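Local coordinates for protein endoglucanase, family GH5 (Zobellia galactanivorans, PDB 6GL2) that hydrolyses hemicellulose, probably cutting the beta-glucosidic bonds of mixed-linked glucan, at residues I113-L127 with Q167-S180. Residues are numbered along the deposited sequence; the frame is centred on the assembly and turned at random.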
loop_
_atom_site.group_PDB
_atom_site.type_symbol
_atom_site.label_atom_id
_atom_site.label_comp_id
_atom_site.label_asym_id
_atom_site.label_seq_id
_atom_site.Cartn_x
_atom_site.Cartn_y
_atom_site.Cartn_z
ATOM N N ILE A 113 -17.224 -1.713 -0.148
ATOM C CA ILE A 113 -16.700 -0.582 -0.924
ATOM C C ILE A 113 -16.830 -0.839 -2.440
ATOM O O ILE A 113 -15.897 -0.719 -3.242
ATOM C CB ILE A 113 -15.228 -0.174 -0.543
ATOM C CG1 ILE A 113 -15.075 -0.036 0.948
ATOM C CG2 ILE A 113 -14.808 1.139 -1.241
ATOM C CD1 ILE A 113 -13.640 0.051 1.462
ATOM N N LEU A 114 -17.996 -1.274 -2.871
ATOM C CA LEU A 114 -18.165 -1.646 -4.280
ATOM C C LEU A 114 -18.314 -0.406 -5.108
ATOM O O LEU A 114 -19.151 0.434 -4.784
ATOM C CB LEU A 114 -19.454 -2.467 -4.429
ATOM C CG LEU A 114 -19.388 -4.012 -4.373
ATOM C CD1 LEU A 114 -20.730 -4.742 -4.299
ATOM C CD2 LEU A 114 -18.685 -4.549 -5.593
ATOM N N PRO A 115 -17.460 -0.197 -6.126
ATOM C CA PRO A 115 -17.437 1.006 -6.941
ATOM C C PRO A 115 -18.495 0.946 -8.081
ATOM O O PRO A 115 -18.144 0.834 -9.271
ATOM C CB PRO A 115 -16.004 1.080 -7.421
ATOM C CG PRO A 115 -15.637 -0.330 -7.575
ATOM C CD PRO A 115 -16.367 -1.108 -6.488
ATOM N N THR A 116 -19.762 1.055 -7.688
ATOM C CA THR A 116 -20.879 1.160 -8.648
ATOM C C THR A 116 -21.747 2.302 -8.185
ATOM O O THR A 116 -21.798 2.640 -7.003
ATOM C CB THR A 116 -21.740 -0.133 -8.672
ATOM O OG1 THR A 116 -22.430 -0.234 -7.445
ATOM C CG2 THR A 116 -20.853 -1.430 -8.897
ATOM N N TYR A 117 -22.447 2.950 -9.157
ATOM C CA TYR A 117 -23.389 4.072 -8.785
ATOM C C TYR A 117 -24.463 3.561 -7.838
ATOM O O TYR A 117 -24.883 4.311 -6.964
ATOM C CB TYR A 117 -23.963 4.784 -10.001
ATOM C CG TYR A 117 -22.935 5.448 -10.868
ATOM C CD1 TYR A 117 -21.892 6.172 -10.302
ATOM C CD2 TYR A 117 -22.985 5.386 -12.246
ATOM C CE1 TYR A 117 -20.947 6.789 -11.086
ATOM C CE2 TYR A 117 -22.006 6.039 -13.042
ATOM C CZ TYR A 117 -21.014 6.726 -12.436
ATOM O OH TYR A 117 -19.982 7.401 -13.108
ATOM N N GLU A 118 -24.907 2.336 -8.009
ATOM C CA GLU A 118 -25.948 1.686 -7.201
ATOM C C GLU A 118 -25.542 1.690 -5.735
ATOM O O GLU A 118 -26.369 1.909 -4.848
ATOM C CB GLU A 118 -26.237 0.246 -7.625
ATOM N N LYS A 119 -24.275 1.356 -5.431
ATOM C CA LYS A 119 -23.824 1.229 -4.044
ATOM C C LYS A 119 -23.157 2.459 -3.533
ATOM O O LYS A 119 -22.928 2.535 -2.331
ATOM C CB LYS A 119 -22.827 0.097 -3.976
ATOM C CG LYS A 119 -23.396 -1.277 -4.305
ATOM C CD LYS A 119 -24.107 -1.962 -3.173
ATOM C CE LYS A 119 -23.972 -3.493 -3.318
ATOM N NZ LYS A 119 -24.787 -4.326 -2.373
ATOM N N ALA A 120 -22.755 3.380 -4.386
ATOM C CA ALA A 120 -21.950 4.541 -3.972
ATOM C C ALA A 120 -22.436 5.299 -2.812
ATOM O O ALA A 120 -21.661 5.722 -1.968
ATOM C CB ALA A 120 -21.657 5.490 -5.150
ATOM N N ASP A 121 -23.742 5.557 -2.760
ATOM C CA ASP A 121 -24.215 6.449 -1.718
ATOM C C ASP A 121 -24.037 5.818 -0.285
ATOM O O ASP A 121 -23.578 6.444 0.687
ATOM C CB ASP A 121 -25.654 6.993 -2.004
ATOM C CG ASP A 121 -25.871 7.510 -3.538
ATOM O OD1 ASP A 121 -25.038 8.229 -4.227
ATOM O OD2 ASP A 121 -26.959 7.126 -4.053
ATOM N N GLU A 122 -24.334 4.557 -0.144
ATOM C CA GLU A 122 -24.110 3.830 1.100
ATOM C C GLU A 122 -22.603 3.673 1.407
ATOM O O GLU A 122 -22.174 3.804 2.547
ATOM C CB GLU A 122 -24.789 2.456 1.042
ATOM C CG GLU A 122 -24.690 1.535 2.213
ATOM N N VAL A 123 -21.811 3.422 0.379
ATOM C CA VAL A 123 -20.351 3.265 0.583
ATOM C C VAL A 123 -19.800 4.555 1.107
ATOM O O VAL A 123 -19.006 4.571 2.044
ATOM C CB VAL A 123 -19.627 2.829 -0.693
ATOM C CG1 VAL A 123 -18.115 3.001 -0.510
ATOM C CG2 VAL A 123 -20.056 1.439 -1.117
ATOM N N LYS A 124 -20.193 5.693 0.518
ATOM C CA LYS A 124 -19.620 6.975 0.917
ATOM C C LYS A 124 -20.036 7.294 2.322
ATOM O O LYS A 124 -19.231 7.851 3.104
ATOM C CB LYS A 124 -20.101 8.058 -0.077
ATOM C CG LYS A 124 -19.386 7.887 -1.418
ATOM C CD LYS A 124 -20.075 8.589 -2.609
ATOM C CE LYS A 124 -20.056 10.086 -2.475
ATOM N NZ LYS A 124 -20.811 10.661 -3.649
ATOM N N ASP A 125 -21.211 6.903 2.742
ATOM C CA ASP A 125 -21.613 7.139 4.127
ATOM C C ASP A 125 -20.700 6.349 5.144
ATOM O O ASP A 125 -20.220 6.865 6.135
ATOM C CB ASP A 125 -23.077 6.750 4.357
ATOM C CG ASP A 125 -24.115 7.657 3.638
ATOM O OD1 ASP A 125 -23.841 8.791 3.183
ATOM O OD2 ASP A 125 -25.237 7.045 3.464
ATOM N N GLU A 126 -20.544 5.055 4.852
ATOM C CA GLU A 126 -19.727 4.178 5.695
ATOM C C GLU A 126 -18.270 4.612 5.690
ATOM O O GLU A 126 -17.666 4.687 6.776
ATOM C CB GLU A 126 -19.868 2.707 5.259
ATOM C CG GLU A 126 -19.094 1.840 6.249
ATOM C CD GLU A 126 -19.402 0.354 6.162
ATOM O OE1 GLU A 126 -20.163 -0.063 5.282
ATOM O OE2 GLU A 126 -18.772 -0.334 7.031
ATOM N N LEU A 127 -17.728 4.910 4.538
ATOM C CA LEU A 127 -16.322 5.316 4.454
ATOM C C LEU A 127 -16.007 6.550 5.243
ATOM O O LEU A 127 -15.012 6.659 5.881
ATOM C CB LEU A 127 -15.881 5.533 3.003
ATOM C CG LEU A 127 -15.257 4.446 2.228
ATOM C CD1 LEU A 127 -14.853 5.057 0.868
ATOM C CD2 LEU A 127 -13.989 3.964 2.979
ATOM N N GLN A 167 -15.664 3.172 -16.727
ATOM C CA GLN A 167 -15.757 4.537 -16.356
ATOM C C GLN A 167 -16.538 4.745 -15.061
ATOM O O GLN A 167 -16.125 5.624 -14.226
ATOM C CB GLN A 167 -16.412 5.386 -17.485
ATOM C CG GLN A 167 -16.380 6.867 -17.148
ATOM C CD GLN A 167 -14.942 7.358 -17.141
ATOM O OE1 GLN A 167 -14.236 7.236 -18.169
ATOM N NE2 GLN A 167 -14.482 7.908 -15.997
ATOM N N GLU A 168 -17.607 4.012 -14.899
ATOM C CA GLU A 168 -18.375 4.070 -13.682
ATOM C C GLU A 168 -17.516 3.687 -12.453
ATOM O O GLU A 168 -17.558 4.343 -11.457
ATOM C CB GLU A 168 -19.543 3.166 -13.750
ATOM C CG GLU A 168 -20.313 2.922 -12.440
ATOM C CD GLU A 168 -21.413 1.875 -12.525
ATOM O OE1 GLU A 168 -21.504 1.010 -13.495
ATOM O OE2 GLU A 168 -22.246 1.770 -11.620
ATOM N N GLY A 169 -16.736 2.624 -12.597
ATOM C CA GLY A 169 -15.903 2.147 -11.479
ATOM C C GLY A 169 -14.877 3.193 -11.179
ATOM O O GLY A 169 -14.661 3.469 -9.958
ATOM N N ARG A 170 -14.170 3.822 -12.116
ATOM C CA ARG A 170 -13.171 4.824 -11.823
ATOM C C ARG A 170 -13.814 6.032 -11.201
ATOM O O ARG A 170 -13.206 6.695 -10.360
ATOM C CB ARG A 170 -12.388 5.228 -13.047
ATOM C CG ARG A 170 -11.554 4.080 -13.607
ATOM C CD ARG A 170 -10.655 4.457 -14.790
ATOM N NE ARG A 170 -11.383 4.901 -15.975
ATOM C CZ ARG A 170 -11.857 4.076 -16.866
ATOM N NH1 ARG A 170 -12.496 4.595 -17.923
ATOM N NH2 ARG A 170 -11.702 2.783 -16.842
ATOM N N ASP A 171 -14.999 6.423 -11.667
ATOM C CA ASP A 171 -15.713 7.549 -11.104
ATOM C C ASP A 171 -16.044 7.289 -9.644
ATOM O O ASP A 171 -15.762 8.193 -8.797
ATOM C CB ASP A 171 -17.023 7.791 -11.856
ATOM C CG ASP A 171 -16.866 8.488 -13.174
ATOM O OD1 ASP A 171 -15.796 8.994 -13.509
ATOM O OD2 ASP A 171 -17.925 8.532 -13.868
ATOM N N ALA A 172 -16.608 6.158 -9.344
ATOM C CA ALA A 172 -16.910 5.839 -7.986
ATOM C C ALA A 172 -15.675 5.794 -7.114
ATOM O O ALA A 172 -15.687 6.332 -5.992
ATOM C CB ALA A 172 -17.659 4.547 -7.975
ATOM N N VAL A 173 -14.605 5.138 -7.605
ATOM C CA VAL A 173 -13.379 5.147 -6.814
ATOM C C VAL A 173 -12.917 6.559 -6.521
ATOM O O VAL A 173 -12.538 6.860 -5.377
ATOM C CB VAL A 173 -12.264 4.303 -7.475
ATOM C CG1 VAL A 173 -10.936 4.577 -6.782
ATOM C CG2 VAL A 173 -12.731 2.846 -7.383
ATOM N N ASN A 174 -12.897 7.516 -7.504
ATOM C CA ASN A 174 -12.560 8.852 -7.202
ATOM C C ASN A 174 -13.487 9.446 -6.110
ATOM O O ASN A 174 -12.984 10.231 -5.267
ATOM C CB ASN A 174 -12.582 9.719 -8.480
ATOM C CG ASN A 174 -11.301 9.581 -9.326
ATOM O OD1 ASN A 174 -10.167 9.447 -8.816
ATOM N ND2 ASN A 174 -11.491 9.668 -10.673
ATOM N N GLN A 175 -14.767 9.151 -6.188
ATOM C CA GLN A 175 -15.646 9.680 -5.149
ATOM C C GLN A 175 -15.318 9.124 -3.758
ATOM O O GLN A 175 -15.478 9.847 -2.762
ATOM C CB GLN A 175 -17.089 9.361 -5.470
ATOM C CG GLN A 175 -17.613 10.139 -6.688
ATOM C CD GLN A 175 -19.013 9.845 -6.979
ATOM O OE1 GLN A 175 -19.815 9.566 -6.136
ATOM N NE2 GLN A 175 -19.334 9.830 -8.283
ATOM N N TYR A 176 -14.912 7.850 -3.733
ATOM C CA TYR A 176 -14.596 7.260 -2.438
ATOM C C TYR A 176 -13.309 7.845 -1.860
ATOM O O TYR A 176 -13.231 8.110 -0.652
ATOM C CB TYR A 176 -14.412 5.798 -2.645
ATOM C CG TYR A 176 -15.670 5.039 -3.049
ATOM C CD1 TYR A 176 -16.884 5.678 -3.078
ATOM C CD2 TYR A 176 -15.644 3.765 -3.519
ATOM C CE1 TYR A 176 -18.023 4.993 -3.506
ATOM C CE2 TYR A 176 -16.738 3.045 -3.936
ATOM C CZ TYR A 176 -17.957 3.717 -3.973
ATOM O OH TYR A 176 -19.123 3.007 -4.399
ATOM N N HIS A 177 -12.346 8.162 -2.703
ATOM C CA HIS A 177 -11.170 8.888 -2.239
ATOM C C HIS A 177 -11.540 10.264 -1.751
ATOM O O HIS A 177 -10.946 10.799 -0.786
ATOM C CB HIS A 177 -10.090 8.960 -3.297
ATOM C CG HIS A 177 -9.330 7.652 -3.465
ATOM N ND1 HIS A 177 -8.713 7.004 -2.378
ATOM C CD2 HIS A 177 -9.107 6.877 -4.564
ATOM C CE1 HIS A 177 -8.048 5.988 -2.851
ATOM N NE2 HIS A 177 -8.309 5.854 -4.175
ATOM N N GLN A 178 -12.461 10.911 -2.454
ATOM C CA GLN A 178 -12.916 12.268 -2.039
ATOM C C GLN A 178 -13.514 12.218 -0.637
ATOM O O GLN A 178 -13.081 13.061 0.186
ATOM C CB GLN A 178 -13.916 12.817 -3.074
ATOM C CG GLN A 178 -14.450 14.215 -2.731
ATOM C CD GLN A 178 -13.547 15.344 -2.995
ATOM O OE1 GLN A 178 -13.428 16.268 -2.121
ATOM N NE2 GLN A 178 -12.896 15.347 -4.117
ATOM N N VAL A 179 -14.395 11.288 -0.395
ATOM C CA VAL A 179 -15.019 11.122 0.932
ATOM C C VAL A 179 -13.922 10.901 1.969
ATOM O O VAL A 179 -13.995 11.406 3.098
ATOM C CB VAL A 179 -15.995 9.938 0.955
ATOM C CG1 VAL A 179 -16.335 9.552 2.377
ATOM C CG2 VAL A 179 -17.230 10.293 0.158
ATOM N N SER A 180 -12.957 10.032 1.678
ATOM C CA SER A 180 -11.948 9.581 2.629
ATOM C C SER A 180 -10.978 10.680 2.950
ATOM O O SER A 180 -10.651 10.950 4.136
ATOM C CB SER A 180 -11.248 8.396 2.103
ATOM O OG SER A 180 -12.078 7.288 1.846
HETATM O O HOH W 1 -24.618 0.718 -10.805
#
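Val123 lays its CG1 methyl over the centre of one face of the Tyr176 ring, in CH-pi contact 3.5 Å from the centroid, while Ala172 O lies above the opposite face, toward the rim. Ala120 CA, Lys124 CG and the Leu114 carbonyl sit at the edge of the ring; Ile113 CG2 comes in obliquely near CD2. Tyr176 drives as a knob into the hole formed by Ala120, Val123, Lys124 and Leu127. The hydroxyl of this buried residue donates to Leu114 O, OH to O 2.6 Å, which ties helix 167-186 to the loop that leads into helix 117-137.

The Tyr117 ring carries Glu168 CG over one face, 3.7 Å from its centroid, and has Asp171 OD2 near its plane at the hydroxyl edge, close but too poorly angled to count as a hydrogen bond. Glu168 runs extended past the ring in the opposite direction, CG anti to its backbone N (chi1 169°), and OE2 takes the Tyr117 amide on its anti lone pair (N to OE2 2.7 Å, 164° at the hydrogen). A water joins that same OE2 to Glu118 N. The carboxylate thus grips the first turn of helix 117-137, where Thr116 OG1 caps Lys119 N; the helix N-terminus would probably stabilise its negative charge.

In the loop before the helix, Pro115 CB packs against Val173 CG2 at 3.7 Å, and Gly169 CA comes within 3.4 Å of Pro115 O as a CH...O contact. Farther along, Lys124 bends at chi3 to give NZ to Gln175 OE1 (2.9 Å), its CG resting on Val179 CG2.

The axes of 117-127 and 167-180 come within 9.2 Å and cross at -26°, the near-parallel packing of successive outer helices in the (beta/alpha)8 TIM barrel of GH5 enzymes, with strand 145-148 between them in sequence.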